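Local coordinates for protein acyl-CoA dehydrogenase FadE3 (Mycobacterium smegmatis, PDB 4IV6) that belongs to the acyl-CoA dehydrogenase family and binds dihydroflavine-adenine dinucleotide at sites built from more than one subunit of a four-chain assembly, at residues Arg80-Leu85 with Phe356-Leu361; Gly255-Ala260 with Thr293-Ala298; Glu272-Gly275 with Gln280-Ser283; Gly285-Asp290 with Ala337-Gly342. One frame throughout, in Å; residues are numbered along the deposited sequence.

Overall arrangement
Contact 1 and contact 2 are buried and touch one another. Contact 3 lies farthest from the chain's centre, with Ser273 and His281 buried and Phe274 exposed. Contact 4 lies between it and contact 2. Contact 1 joins the N-terminal and C-terminal helical regions through a methionine and two bridging waters. Contacts 2, 3 and 4 all use helix 282-310. Contact 2 is apolar, with one leucine meeting helix 234-270. Contact 4 is also apolar across its helices but only partly buried. Contact 3 is polar and contains the direct protein hydrogen bonds between segments. Contacts 3 and 4 share one FDA molecule, whereas contact 1 touches a different one at its flavin.

Contact 1: residues Arg80-Leu85 with Phe356-Leu361; sequences RGWMSL and FRDAPL. With FDA (dihydroflavine-adenine dinucleotide), chain D.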
# COMPACT_ATOMS: atom_id res chain seq x y z
N ARG B 80 -0.11 2.94 25.38
CA ARG B 80 0.93 1.97 25.26
C ARG B 80 0.69 0.77 26.20
O ARG B 80 0.82 -0.39 25.78
CB ARG B 80 2.27 2.63 25.53
CG ARG B 80 3.49 1.74 25.47
CD ARG B 80 4.71 2.58 25.91
NE ARG B 80 5.82 1.69 26.21
CZ ARG B 80 6.09 1.15 27.38
NH1 ARG B 80 7.12 0.34 27.45
NH2 ARG B 80 5.45 1.48 28.49
N GLY B 81 0.33 1.04 27.45
CA GLY B 81 -0.01 -0.05 28.37
C GLY B 81 -1.33 -0.74 28.04
O GLY B 81 -1.43 -1.96 28.02
N TRP B 82 -2.35 0.06 27.80
CA TRP B 82 -3.69 -0.47 27.51
C TRP B 82 -4.53 0.66 26.94
O TRP B 82 -4.81 1.64 27.65
CB TRP B 82 -4.34 -1.04 28.77
CG TRP B 82 -5.61 -1.80 28.60
CD1 TRP B 82 -6.18 -2.22 27.42
CD2 TRP B 82 -6.44 -2.29 29.65
NE1 TRP B 82 -7.32 -2.95 27.70
CE2 TRP B 82 -7.51 -2.99 29.05
CE3 TRP B 82 -6.39 -2.20 31.04
CZ2 TRP B 82 -8.52 -3.59 29.80
CZ3 TRP B 82 -7.40 -2.80 31.78
CH2 TRP B 82 -8.45 -3.49 31.15
N MET B 83 -4.91 0.53 25.66
CA MET B 83 -5.64 1.57 24.95
C MET B 83 -6.85 2.03 25.77
O MET B 83 -7.15 3.23 25.84
CB MET B 83 -6.11 1.05 23.58
CG MET B 83 -6.76 2.11 22.69
SD MET B 83 -7.40 1.44 21.13
CE MET B 83 -8.87 0.59 21.71
N SER B 84 -7.53 1.07 26.38
CA SER B 84 -8.74 1.35 27.15
C SER B 84 -8.54 2.39 28.27
O SER B 84 -9.47 3.12 28.62
CB SER B 84 -9.30 0.04 27.75
OG SER B 84 -9.70 -0.89 26.73
N LEU B 85 -7.36 2.43 28.88
CA LEU B 85 -7.11 3.39 29.95
C LEU B 85 -7.02 4.83 29.42
O LEU B 85 -7.47 5.79 30.08
CB LEU B 85 -5.86 3.02 30.77
CG LEU B 85 -5.92 1.63 31.44
CD1 LEU B 85 -4.62 1.41 32.22
CD2 LEU B 85 -7.11 1.47 32.39
N PHE B 356 -3.60 -5.56 17.83
CA PHE B 356 -4.25 -5.77 16.54
C PHE B 356 -5.77 -5.57 16.68
O PHE B 356 -6.40 -4.96 15.83
CB PHE B 356 -3.91 -7.18 16.03
CG PHE B 356 -4.57 -7.57 14.74
CD1 PHE B 356 -4.04 -7.17 13.52
CD2 PHE B 356 -5.68 -8.40 14.73
CE1 PHE B 356 -4.65 -7.57 12.32
CE2 PHE B 356 -6.27 -8.79 13.54
CZ PHE B 356 -5.75 -8.38 12.34
N ARG B 357 -6.36 -6.06 17.77
CA ARG B 357 -7.79 -5.90 18.01
C ARG B 357 -8.15 -4.47 18.43
O ARG B 357 -9.25 -4.04 18.19
CB ARG B 357 -8.27 -6.87 19.11
CG ARG B 357 -8.37 -8.33 18.72
CD ARG B 357 -9.01 -9.13 19.83
NE ARG B 357 -8.14 -9.26 20.98
CZ ARG B 357 -8.25 -8.61 22.14
NH1 ARG B 357 -9.25 -7.77 22.37
NH2 ARG B 357 -7.38 -8.86 23.11
N ASP B 358 -7.23 -3.77 19.09
CA ASP B 358 -7.49 -2.42 19.59
C ASP B 358 -7.34 -1.33 18.50
O ASP B 358 -8.06 -0.35 18.50
CB ASP B 358 -6.58 -2.09 20.76
CG ASP B 358 -7.06 -2.72 22.08
OD1 ASP B 358 -8.21 -3.25 22.12
OD2 ASP B 358 -6.30 -2.68 23.06
N ALA B 359 -6.43 -1.54 17.56
CA ALA B 359 -6.08 -0.52 16.58
C ALA B 359 -7.24 -0.02 15.69
O ALA B 359 -7.35 1.18 15.47
CB ALA B 359 -4.89 -0.99 15.73
N PRO B 360 -8.11 -0.91 15.23
CA PRO B 360 -9.23 -0.46 14.43
C PRO B 360 -10.18 0.51 15.13
O PRO B 360 -10.85 1.31 14.44
CB PRO B 360 -9.95 -1.76 14.03
CG PRO B 360 -8.97 -2.83 14.24
CD PRO B 360 -8.10 -2.38 15.36
N LEU B 361 -10.20 0.51 16.45
CA LEU B 361 -11.06 1.44 17.19
C LEU B 361 -10.79 2.88 16.79
O LEU B 361 -11.74 3.63 16.57
CB LEU B 361 -10.87 1.28 18.70
CG LEU B 361 -11.77 2.09 19.66
CD1 LEU B 361 -11.17 3.43 20.02
CD2 LEU B 361 -13.20 2.28 19.15
PA FDA D . -21.68 5.65 9.52
O1A FDA D . -21.77 7.16 9.61
O2A FDA D . -22.93 4.82 9.43
O5B FDA D . -20.72 5.29 8.30
C5B FDA D . -20.56 3.95 7.78
C4B FDA D . -19.50 3.96 6.67
O4B FDA D . -19.81 4.93 5.66
C3B FDA D . -18.13 4.36 7.19
O3B FDA D . -17.12 3.75 6.37
C2B FDA D . -18.16 5.86 7.02
O2B FDA D . -16.87 6.48 6.96
C1B FDA D . -18.83 5.97 5.67
N9A FDA D . -19.47 7.29 5.43
C8A FDA D . -20.59 7.75 6.04
N7A FDA D . -20.92 8.96 5.55
C5A FDA D . -19.99 9.28 4.62
C6A FDA D . -19.72 10.39 3.73
N6A FDA D . -20.55 11.44 3.74
N1A FDA D . -18.65 10.37 2.90
C2A FDA D . -17.84 9.30 2.87
N3A FDA D . -18.01 8.22 3.67
C4A FDA D . -19.05 8.16 4.52
N1 FDA D . -19.52 8.25 19.80
C2 FDA D . -19.81 9.13 20.76
O2 FDA D . -20.62 10.04 20.50
N3 FDA D . -19.26 9.06 21.98
C4 FDA D . -18.40 8.12 22.37
O4 FDA D . -17.94 8.09 23.54
C4X FDA D . -18.00 7.12 21.36
N5 FDA D . -17.16 6.10 21.62
C5X FDA D . -17.17 5.00 20.82
C6 FDA D . -16.66 3.77 21.26
C7 FDA D . -16.63 2.65 20.43
C7M FDA D . -16.11 1.33 20.93
C8 FDA D . -17.11 2.76 19.11
C8M FDA D . -17.11 1.60 18.13
C9 FDA D . -17.62 3.97 18.68
C9A FDA D . -17.68 5.09 19.52
N10 FDA D . -18.24 6.29 19.05
C10 FDA D . -18.65 7.23 20.03
C1' FDA D . -19.08 6.20 17.85
C2' FDA D . -18.22 6.60 16.67
O2' FDA D . -17.86 7.98 16.73
C3' FDA D . -18.98 6.28 15.39
O3' FDA D . -18.93 4.87 15.18
C4' FDA D . -18.43 6.98 14.17
O4' FDA D . -18.94 8.32 14.22
C5' FDA D . -18.94 6.34 12.86
O5' FDA D . -20.34 6.23 12.94
P FDA D . -21.22 5.09 12.26
O1P FDA D . -22.64 5.59 12.47
O2P FDA D . -20.82 3.77 12.82
O3P FDA D . -20.75 5.16 10.72
O HOH W 1 -3.93 -1.91 24.35
O HOH W 2 -7.81 -1.46 24.93
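Met83 meets Asp358 and Leu361 where helix 83-102 packs on helix 352-364. The contact joins the N-terminal and C-terminal helical regions of the acyl-CoA dehydrogenase fold. The touching residues are buried.

The direct packing is carried by Met83. Its CG stands anti to the backbone N (chi1 -174°), which sends the chain out to the second helix. A bend at chi3 (74°) then turns the methyl. Met83 SD lies 3.2 Å from the carbonyl O of Asp358 and 3.6 Å from Asp358 CB. Met83 CE rests 3.7 Å from Leu361 CB. The side chains of Met83 and Asp358 run alongside each other, pointing opposite ways. Met83 has a second modelled conformer, so these contacts describe one of its positions. Val256 and Arg252 of helix 234-270 also touch this side chain.

The polar link runs through water. Asp358 OD2 accepts a hydrogen bond from each of two waters. Water 1 lies 2.8 Å from Asp358 OD2 and accepts from Met83 N at 2.9 Å. Water 2 lies 2.7 Å from Asp358 OD2 and donates to Ser84 OG. The other carboxylate oxygen, OD1, accepts from Tyr206 N. These bonds give both oxygens of the buried carboxylate polar partners and should limit its rotation.

The last interaction is with the flavin. Leu361 belongs to the pocket of the FDA in chain D. Leu361 CD2 reaches to 3.5 Å from the ring methyl C7M of FDA.

Contact 2: residues Gly255-Ala260 with Thr293-Ala298; sequences GVARAA and TKLYAA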
# COMPACT_ATOMS: atom_id res chain seq x y z
N GLY B 255 0.51 5.34 20.90
CA GLY B 255 0.81 4.55 22.10
C GLY B 255 0.67 3.08 21.80
O GLY B 255 1.57 2.29 22.14
N VAL B 256 -0.43 2.71 21.14
CA VAL B 256 -0.64 1.33 20.73
C VAL B 256 0.47 0.88 19.74
O VAL B 256 1.05 -0.19 19.88
CB VAL B 256 -2.04 1.10 20.13
CG1 VAL B 256 -2.15 -0.29 19.53
CG2 VAL B 256 -3.09 1.24 21.22
N ALA B 257 0.80 1.75 18.79
CA ALA B 257 1.93 1.51 17.89
C ALA B 257 3.26 1.31 18.62
O ALA B 257 4.03 0.41 18.25
CB ALA B 257 2.05 2.64 16.89
N ARG B 258 3.53 2.12 19.66
CA ARG B 258 4.79 2.00 20.41
C ARG B 258 4.84 0.62 21.04
O ARG B 258 5.86 -0.04 21.00
CB ARG B 258 4.95 3.06 21.50
CG ARG B 258 5.47 4.41 21.01
CD ARG B 258 5.50 5.44 22.14
NE ARG B 258 6.41 4.98 23.17
CZ ARG B 258 6.48 5.47 24.41
NH1 ARG B 258 5.71 6.45 24.78
NH2 ARG B 258 7.32 4.93 25.28
N ALA B 259 3.70 0.17 21.56
CA ALA B 259 3.64 -1.14 22.24
C ALA B 259 3.87 -2.29 21.25
O ALA B 259 4.64 -3.19 21.51
CB ALA B 259 2.32 -1.32 22.97
N ALA B 260 3.18 -2.26 20.11
CA ALA B 260 3.35 -3.30 19.12
C ALA B 260 4.79 -3.33 18.57
O ALA B 260 5.40 -4.38 18.47
CB ALA B 260 2.35 -3.09 18.00
N THR B 293 10.22 3.63 11.25
CA THR B 293 10.21 4.86 10.45
C THR B 293 8.81 5.53 10.45
O THR B 293 8.70 6.75 10.65
CB THR B 293 10.66 4.55 9.01
OG1 THR B 293 12.00 4.06 9.02
CG2 THR B 293 10.59 5.81 8.14
N LYS B 294 7.76 4.76 10.19
CA LYS B 294 6.38 5.27 10.24
C LYS B 294 6.01 5.76 11.63
O LYS B 294 5.33 6.79 11.76
CB LYS B 294 5.38 4.20 9.78
CG LYS B 294 5.55 3.87 8.31
CD LYS B 294 4.46 2.98 7.67
CE LYS B 294 4.21 1.67 8.37
NZ LYS B 294 3.49 0.77 7.40
N LEU B 295 6.44 5.04 12.66
CA LEU B 295 6.12 5.44 14.03
C LEU B 295 6.76 6.78 14.34
O LEU B 295 6.13 7.65 14.92
CB LEU B 295 6.59 4.39 15.06
CG LEU B 295 6.34 4.70 16.54
CD1 LEU B 295 4.90 5.14 16.78
CD2 LEU B 295 6.71 3.50 17.37
N TYR B 296 8.04 6.95 13.95
CA TYR B 296 8.75 8.22 14.12
C TYR B 296 8.03 9.32 13.36
O TYR B 296 7.83 10.42 13.90
CB TYR B 296 10.19 8.07 13.60
CG TYR B 296 11.11 9.27 13.76
CD1 TYR B 296 10.93 10.22 14.76
CD2 TYR B 296 12.22 9.41 12.91
CE1 TYR B 296 11.81 11.29 14.90
CE2 TYR B 296 13.09 10.48 13.05
CZ TYR B 296 12.88 11.42 14.03
OH TYR B 296 13.76 12.48 14.15
N ALA B 297 7.59 9.04 12.14
CA ALA B 297 6.82 10.04 11.37
C ALA B 297 5.55 10.46 12.10
O ALA B 297 5.22 11.64 12.21
CB ALA B 297 6.48 9.50 9.97
N ALA B 298 4.84 9.47 12.62
CA ALA B 298 3.57 9.72 13.26
C ALA B 298 3.72 10.48 14.55
O ALA B 298 2.93 11.41 14.83
CB ALA B 298 2.84 8.41 13.48
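Leu295 projects from helix 282-310 onto Ala257 and Arg258 of helix 234-270. Both helices belong to the C-terminal helical bundle of the acyl-CoA dehydrogenase fold, and here they run in roughly opposite directions. The closest CA atoms are those of Ala257 and Leu295, 6.9 Å apart.

The CB of Leu295 points toward the other helix. CG stands anti to the backbone N (chi1 179°), and this carries the branch point across the interface. CG then splits into two methyls with separate targets. Leu295 CD1 lies 3.8 Å from the CB of Ala257, a plain methyl-to-methyl contact. Leu295 CD2 lies 3.9 Å from Arg258 CA and 4.0 Å from Arg258 CG. The leucine therefore meets the root of the arginine, and the two side chains cross at a slant.

The charged end of Arg258 is used elsewhere: NH1 forms salt bridges with Glu76 and Glu77. Leu295 also packs on Phe261 and Ile333 of its own chain and on Leu386 of the third subunit. No hydrogen bond joins the two segments. What joins them is apolar contact, with CD2 of Leu295 set against the CA and CG of Arg258.

Contact 3: residues Glu272-Gly275 with Gln280-Ser283; sequences ESFG and QHQS. With FDA (dihydroflavine-adenine dinucleotide), chain C.
Ser273 and His281 are brought together by their first torsions: OG of Ser273 sits between its backbone N and carbonyl carbon (chi1 73°), and CG of His281 stands beside its backbone N (chi1 -55°). The pair belongs to the adenine pocket of the FDA in chain C. One side is a short beta hairpin, strands 272-273 and 276-277. Phe274 and Gly275 both have positive phi and form its type I' turn. The other side is the start of helix 282-310, with His281 at the N-cap position.

His281 NE2 meets two oxygens of Ser273. A proton on His281 NE2 can be donated to Ser273 O at 3.1 Å, with a bent angle of 136°. The nitrogen stands above the carbonyl plane, while the oxygen stays close to the imidazole plane. His281 NE2 also lies 2.9 Å from Ser273 OG. It would share its proton between both oxygens, or instead accept from OG. The closeness of both oxygens should limit rotation of the imidazole.

That ring lies against the adenine. C6A of FDA sits over one face of His281, and His281 CD2 is 3.4 Å from FDA C5A. Phe274 CD1 approaches the amino group of the base, 3.3 Å from FDA N6A. Phe274 CB also packs 4.1 Å from His281 CE1. The turn is tied to a neighbour, since Asp134 of the second subunit accepts from Phe274 N. Ser283 CB lies at one end of the base, 3.8 Å from FDA C2A. The serine beside the imidazole also reaches the base, with Ser273 OG 2.8 Å from FDA N7A.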
# COMPACT_ATOMS: atom_id res chain seq x y z
N GLU B 272 15.31 -16.92 17.03
CA GLU B 272 16.30 -17.20 16.01
C GLU B 272 15.76 -18.24 15.03
O GLU B 272 14.90 -19.05 15.38
CB GLU B 272 17.63 -17.67 16.62
CG GLU B 272 18.25 -16.67 17.59
CD GLU B 272 19.72 -16.90 17.87
OE1 GLU B 272 20.33 -17.81 17.27
OE2 GLU B 272 20.29 -16.13 18.69
N SER B 273 16.23 -18.17 13.79
CA SER B 273 15.94 -19.18 12.80
C SER B 273 17.09 -19.22 11.81
O SER B 273 17.71 -18.19 11.51
CB SER B 273 14.63 -18.89 12.05
OG SER B 273 14.73 -17.82 11.16
N PHE B 274 17.38 -20.42 11.32
CA PHE B 274 18.43 -20.63 10.31
C PHE B 274 19.75 -20.09 10.81
O PHE B 274 20.50 -19.56 10.05
CB PHE B 274 18.04 -20.03 8.96
CG PHE B 274 16.77 -20.59 8.42
CD1 PHE B 274 15.55 -20.05 8.76
CD2 PHE B 274 16.80 -21.73 7.62
CE1 PHE B 274 14.37 -20.59 8.26
CE2 PHE B 274 15.62 -22.29 7.13
CZ PHE B 274 14.41 -21.71 7.44
N GLY B 275 20.00 -20.20 12.11
CA GLY B 275 21.29 -19.82 12.68
C GLY B 275 21.43 -18.37 13.14
O GLY B 275 22.51 -17.98 13.58
N GLN B 280 17.83 -10.32 11.51
CA GLN B 280 18.91 -10.36 10.53
C GLN B 280 18.46 -11.01 9.22
O GLN B 280 19.23 -11.01 8.26
CB GLN B 280 20.15 -11.08 11.09
CG GLN B 280 20.73 -10.46 12.36
CD GLN B 280 21.99 -11.14 12.83
OE1 GLN B 280 22.43 -12.14 12.27
NE2 GLN B 280 22.56 -10.64 13.90
N HIS B 281 17.26 -11.58 9.16
CA HIS B 281 16.65 -11.89 7.83
C HIS B 281 16.01 -10.58 7.34
O HIS B 281 15.20 -9.96 8.06
CB HIS B 281 15.59 -12.98 7.91
CG HIS B 281 16.07 -14.24 8.53
ND1 HIS B 281 17.17 -14.92 8.07
CD2 HIS B 281 15.61 -14.92 9.60
CE1 HIS B 281 17.38 -15.96 8.84
NE2 HIS B 281 16.44 -16.01 9.76
N GLN B 282 16.40 -10.16 6.14
CA GLN B 282 15.93 -8.88 5.58
C GLN B 282 14.41 -8.75 5.58
O GLN B 282 13.88 -7.69 5.82
CB GLN B 282 16.49 -8.65 4.16
CG GLN B 282 18.00 -8.39 4.18
CD GLN B 282 18.64 -8.23 2.83
OE1 GLN B 282 18.01 -8.45 1.78
NE2 GLN B 282 19.92 -7.89 2.84
N SER B 283 13.69 -9.84 5.34
CA SER B 283 12.23 -9.76 5.33
C SER B 283 11.69 -9.25 6.66
O SER B 283 10.75 -8.46 6.70
CB SER B 283 11.60 -11.12 5.01
OG SER B 283 12.11 -11.64 3.80
PA FDA C . 9.34 -18.43 12.91
O1A FDA C . 9.82 -18.33 14.32
O2A FDA C . 9.92 -19.40 11.91
O5B FDA C . 9.42 -16.99 12.24
C5B FDA C . 9.17 -15.78 12.96
C4B FDA C . 9.19 -14.61 11.98
O4B FDA C . 10.45 -14.62 11.29
C3B FDA C . 8.13 -14.74 10.90
O3B FDA C . 7.81 -13.44 10.46
C2B FDA C . 8.88 -15.47 9.79
O2B FDA C . 8.31 -15.29 8.51
C1B FDA C . 10.24 -14.84 9.91
N9A FDA C . 11.29 -15.70 9.41
C8A FDA C . 11.74 -16.82 9.98
N7A FDA C . 12.73 -17.34 9.24
C5A FDA C . 12.93 -16.51 8.16
C6A FDA C . 13.80 -16.50 6.97
N6A FDA C . 14.72 -17.49 6.77
N1A FDA C . 13.65 -15.47 6.11
C2A FDA C . 12.75 -14.49 6.30
N3A FDA C . 11.90 -14.45 7.35
C4A FDA C . 11.96 -15.44 8.28
N1 FDA C . 1.92 -26.33 12.02
C2 FDA C . 1.82 -27.66 11.87
O2 FDA C . 2.86 -28.34 11.71
N3 FDA C . 0.62 -28.24 11.84
C4 FDA C . -0.53 -27.58 12.01
O4 FDA C . -1.59 -28.17 12.00
C4X FDA C . -0.51 -26.14 12.18
N5 FDA C . -1.60 -25.37 12.36
C5X FDA C . -1.45 -24.14 12.94
C6 FDA C . -2.53 -23.49 13.55
C7 FDA C . -2.39 -22.25 14.11
C7M FDA C . -3.55 -21.57 14.78
C8 FDA C . -1.15 -21.62 14.07
C8M FDA C . -0.90 -20.26 14.63
C9 FDA C . -0.09 -22.23 13.46
C9A FDA C . -0.21 -23.50 12.92
N10 FDA C . 0.93 -24.13 12.33
C10 FDA C . 0.84 -25.53 12.18
C1' FDA C . 2.27 -23.64 12.67
C2' FDA C . 2.65 -22.64 11.60
O2' FDA C . 2.83 -23.29 10.33
C3' FDA C . 3.88 -21.89 12.10
O3' FDA C . 3.45 -20.87 13.04
C4' FDA C . 4.62 -21.24 10.95
O4' FDA C . 5.38 -22.26 10.34
C5' FDA C . 5.59 -20.14 11.38
O5' FDA C . 6.41 -20.65 12.38
P FDA C . 7.01 -19.90 13.62
O1P FDA C . 5.92 -19.32 14.43
O2P FDA C . 7.89 -20.93 14.22
O3P FDA C . 7.78 -18.69 12.89

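Contact 4: residues Gly285-Asp290 with Ala337-Gly342; sequences GNMLAD and AVRVHG. With FDA (dihydroflavine-adenine dinucleotide), chain C.
Met287 on helix 282-310 faces Arg339 and Val340 near the end of helix 316-340; the two segments run in roughly opposite directions, and the CA atoms of Met287 and Val340 are 8.0 Å apart. Both helices belong to the C-terminal helical domain of the acyl-CoA dehydrogenase fold, and the end of helix 316-340 borders the FDA pocket.

Met287 reaches across to both residues. The bend at chi3 (-70°) lets its sulfur and methyl touch different partners. Met287 SD lies 3.7 Å from CD of Arg339, and the two side chains are nearly perpendicular. Met287 CE lies 3.8 Å from CG2 of Val340, the side chains passing with their ends pointing opposite ways. The arginine is extended from CG to NE. Its guanidinium is paired beyond this contact, NE with Asp336 and NH2 with Glu328 of the second subunit.

FDA O3B, on the ribose, donates to the carbonyl O of Arg339 at 2.7 Å. The carbonyl O of Val340 lies 3.3 Å from FDA C4B. Gly342 is the first residue with non-helical backbone angles, its phi positive, and Gly342 C comes 3.7 Å from FDA O1P. His341 ND1 donates to Ala337 O at 2.8 Å with a nearly straight angle of 164°.

Between these two segments only carbon and sulfur atoms meet. Segment 337-342 keeps its polar bonding for other partners, so it contacts helix 282-310, FDA and a neighbouring subunit at once.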
# COMPACT_ATOMS: atom_id res chain seq x y z
N GLY B 285 13.79 -7.64 9.14
CA GLY B 285 14.46 -6.37 9.40
C GLY B 285 13.82 -5.22 8.65
O GLY B 285 13.72 -4.11 9.15
N ASN B 286 13.36 -5.51 7.44
CA ASN B 286 12.68 -4.51 6.64
C ASN B 286 11.36 -4.08 7.26
O ASN B 286 10.99 -2.89 7.24
CB ASN B 286 12.43 -5.04 5.22
CG ASN B 286 13.71 -5.19 4.42
OD1 ASN B 286 14.79 -4.74 4.82
ND2 ASN B 286 13.61 -5.88 3.29
N MET B 287 10.62 -5.04 7.80
CA MET B 287 9.37 -4.71 8.49
C MET B 287 9.69 -3.82 9.69
O MET B 287 9.02 -2.83 9.91
CB MET B 287 8.60 -5.95 8.96
CG MET B 287 7.80 -6.62 7.87
SD MET B 287 6.75 -7.96 8.53
CE MET B 287 7.91 -9.23 9.00
N LEU B 288 10.72 -4.18 10.47
CA LEU B 288 11.08 -3.35 11.64
C LEU B 288 11.46 -1.93 11.22
O LEU B 288 11.09 -0.96 11.89
CB LEU B 288 12.24 -4.00 12.41
CG LEU B 288 11.84 -5.34 13.03
CD1 LEU B 288 13.09 -6.08 13.45
CD2 LEU B 288 10.85 -5.12 14.18
N ALA B 289 12.25 -1.81 10.15
CA ALA B 289 12.66 -0.50 9.68
C ALA B 289 11.46 0.34 9.25
O ALA B 289 11.38 1.52 9.58
CB ALA B 289 13.66 -0.62 8.52
N ASP B 290 10.52 -0.28 8.53
CA ASP B 290 9.33 0.42 8.06
C ASP B 290 8.45 0.82 9.23
O ASP B 290 7.99 1.95 9.30
CB ASP B 290 8.55 -0.42 7.06
CG ASP B 290 9.18 -0.44 5.71
OD1 ASP B 290 10.02 0.45 5.44
OD2 ASP B 290 8.87 -1.34 4.91
N ALA B 337 3.55 -6.42 13.52
CA ALA B 337 4.04 -7.00 14.78
C ALA B 337 3.53 -8.44 14.95
O ALA B 337 4.27 -9.28 15.45
CB ALA B 337 3.67 -6.15 15.98
N VAL B 338 2.29 -8.72 14.51
CA VAL B 338 1.75 -10.06 14.52
C VAL B 338 2.64 -10.91 13.60
O VAL B 338 3.04 -12.03 13.99
CB VAL B 338 0.27 -10.10 14.09
CG1 VAL B 338 -0.20 -11.49 13.74
CG2 VAL B 338 -0.58 -9.56 15.22
N ARG B 339 2.97 -10.37 12.41
CA ARG B 339 3.73 -11.12 11.40
C ARG B 339 5.11 -11.48 11.97
O ARG B 339 5.60 -12.59 11.80
CB ARG B 339 3.97 -10.29 10.12
CG ARG B 339 2.73 -9.93 9.30
CD ARG B 339 3.18 -9.04 8.15
NE ARG B 339 2.15 -8.39 7.35
CZ ARG B 339 1.51 -8.96 6.33
NH1 ARG B 339 1.76 -10.23 6.00
NH2 ARG B 339 0.67 -8.24 5.61
N VAL B 340 5.72 -10.53 12.65
CA VAL B 340 7.05 -10.72 13.24
C VAL B 340 7.08 -11.88 14.22
O VAL B 340 8.11 -12.55 14.33
CB VAL B 340 7.59 -9.41 13.86
CG1 VAL B 340 8.81 -9.65 14.73
CG2 VAL B 340 7.97 -8.43 12.74
N HIS B 341 5.98 -12.12 14.92
CA HIS B 341 5.88 -13.20 15.90
C HIS B 341 5.56 -14.59 15.27
O HIS B 341 5.53 -15.61 15.97
CB HIS B 341 4.84 -12.86 16.97
CG HIS B 341 5.32 -11.87 17.99
ND1 HIS B 341 5.43 -10.52 17.73
CD2 HIS B 341 5.75 -12.05 19.26
CE1 HIS B 341 5.90 -9.91 18.79
NE2 HIS B 341 6.10 -10.81 19.74
N GLY B 342 5.35 -14.64 13.97
CA GLY B 342 4.97 -15.88 13.34
C GLY B 342 3.70 -16.43 14.00
O GLY B 342 2.79 -15.67 14.31
PA FDA C . 9.34 -18.43 12.91
O1A FDA C . 9.82 -18.33 14.32
O2A FDA C . 9.92 -19.40 11.91
O5B FDA C . 9.42 -16.99 12.24
C5B FDA C . 9.17 -15.78 12.96
C4B FDA C . 9.19 -14.61 11.98
O4B FDA C . 10.45 -14.62 11.29
C3B FDA C . 8.13 -14.74 10.90
O3B FDA C . 7.81 -13.44 10.46
C2B FDA C . 8.88 -15.47 9.79
O2B FDA C . 8.31 -15.29 8.51
C1B FDA C . 10.24 -14.84 9.91
N9A FDA C . 11.29 -15.70 9.41
C8A FDA C . 11.74 -16.82 9.98
N7A FDA C . 12.73 -17.34 9.24
C5A FDA C . 12.93 -16.51 8.16
C6A FDA C . 13.80 -16.50 6.97
N6A FDA C . 14.72 -17.49 6.77
N1A FDA C . 13.65 -15.47 6.11
C2A FDA C . 12.75 -14.49 6.30
N3A FDA C . 11.90 -14.45 7.35
C4A FDA C . 11.96 -15.44 8.28
N1 FDA C . 1.92 -26.33 12.02
C2 FDA C . 1.82 -27.66 11.87
O2 FDA C . 2.86 -28.34 11.71
N3 FDA C . 0.62 -28.24 11.84
C4 FDA C . -0.53 -27.58 12.01
O4 FDA C . -1.59 -28.17 12.00
C4X FDA C . -0.51 -26.14 12.18
N5 FDA C . -1.60 -25.37 12.36
C5X FDA C . -1.45 -24.14 12.94
C6 FDA C . -2.53 -23.49 13.55
C7 FDA C . -2.39 -22.25 14.11
C7M FDA C . -3.55 -21.57 14.78
C8 FDA C . -1.15 -21.62 14.07
C8M FDA C . -0.90 -20.26 14.63
C9 FDA C . -0.09 -22.23 13.46
C9A FDA C . -0.21 -23.50 12.92
N10 FDA C . 0.93 -24.13 12.33
C10 FDA C . 0.84 -25.53 12.18
C1' FDA C . 2.27 -23.64 12.67
C2' FDA C . 2.65 -22.64 11.60
O2' FDA C . 2.83 -23.29 10.33
C3' FDA C . 3.88 -21.89 12.10
O3' FDA C . 3.45 -20.87 13.04
C4' FDA C . 4.62 -21.24 10.95
O4' FDA C . 5.38 -22.26 10.34
C5' FDA C . 5.59 -20.14 11.38
O5' FDA C . 6.41 -20.65 12.38
P FDA C . 7.01 -19.90 13.62
O1P FDA C . 5.92 -19.32 14.43
O2P FDA C . 7.89 -20.93 14.22
O3P FDA C . 7.78 -18.69 12.89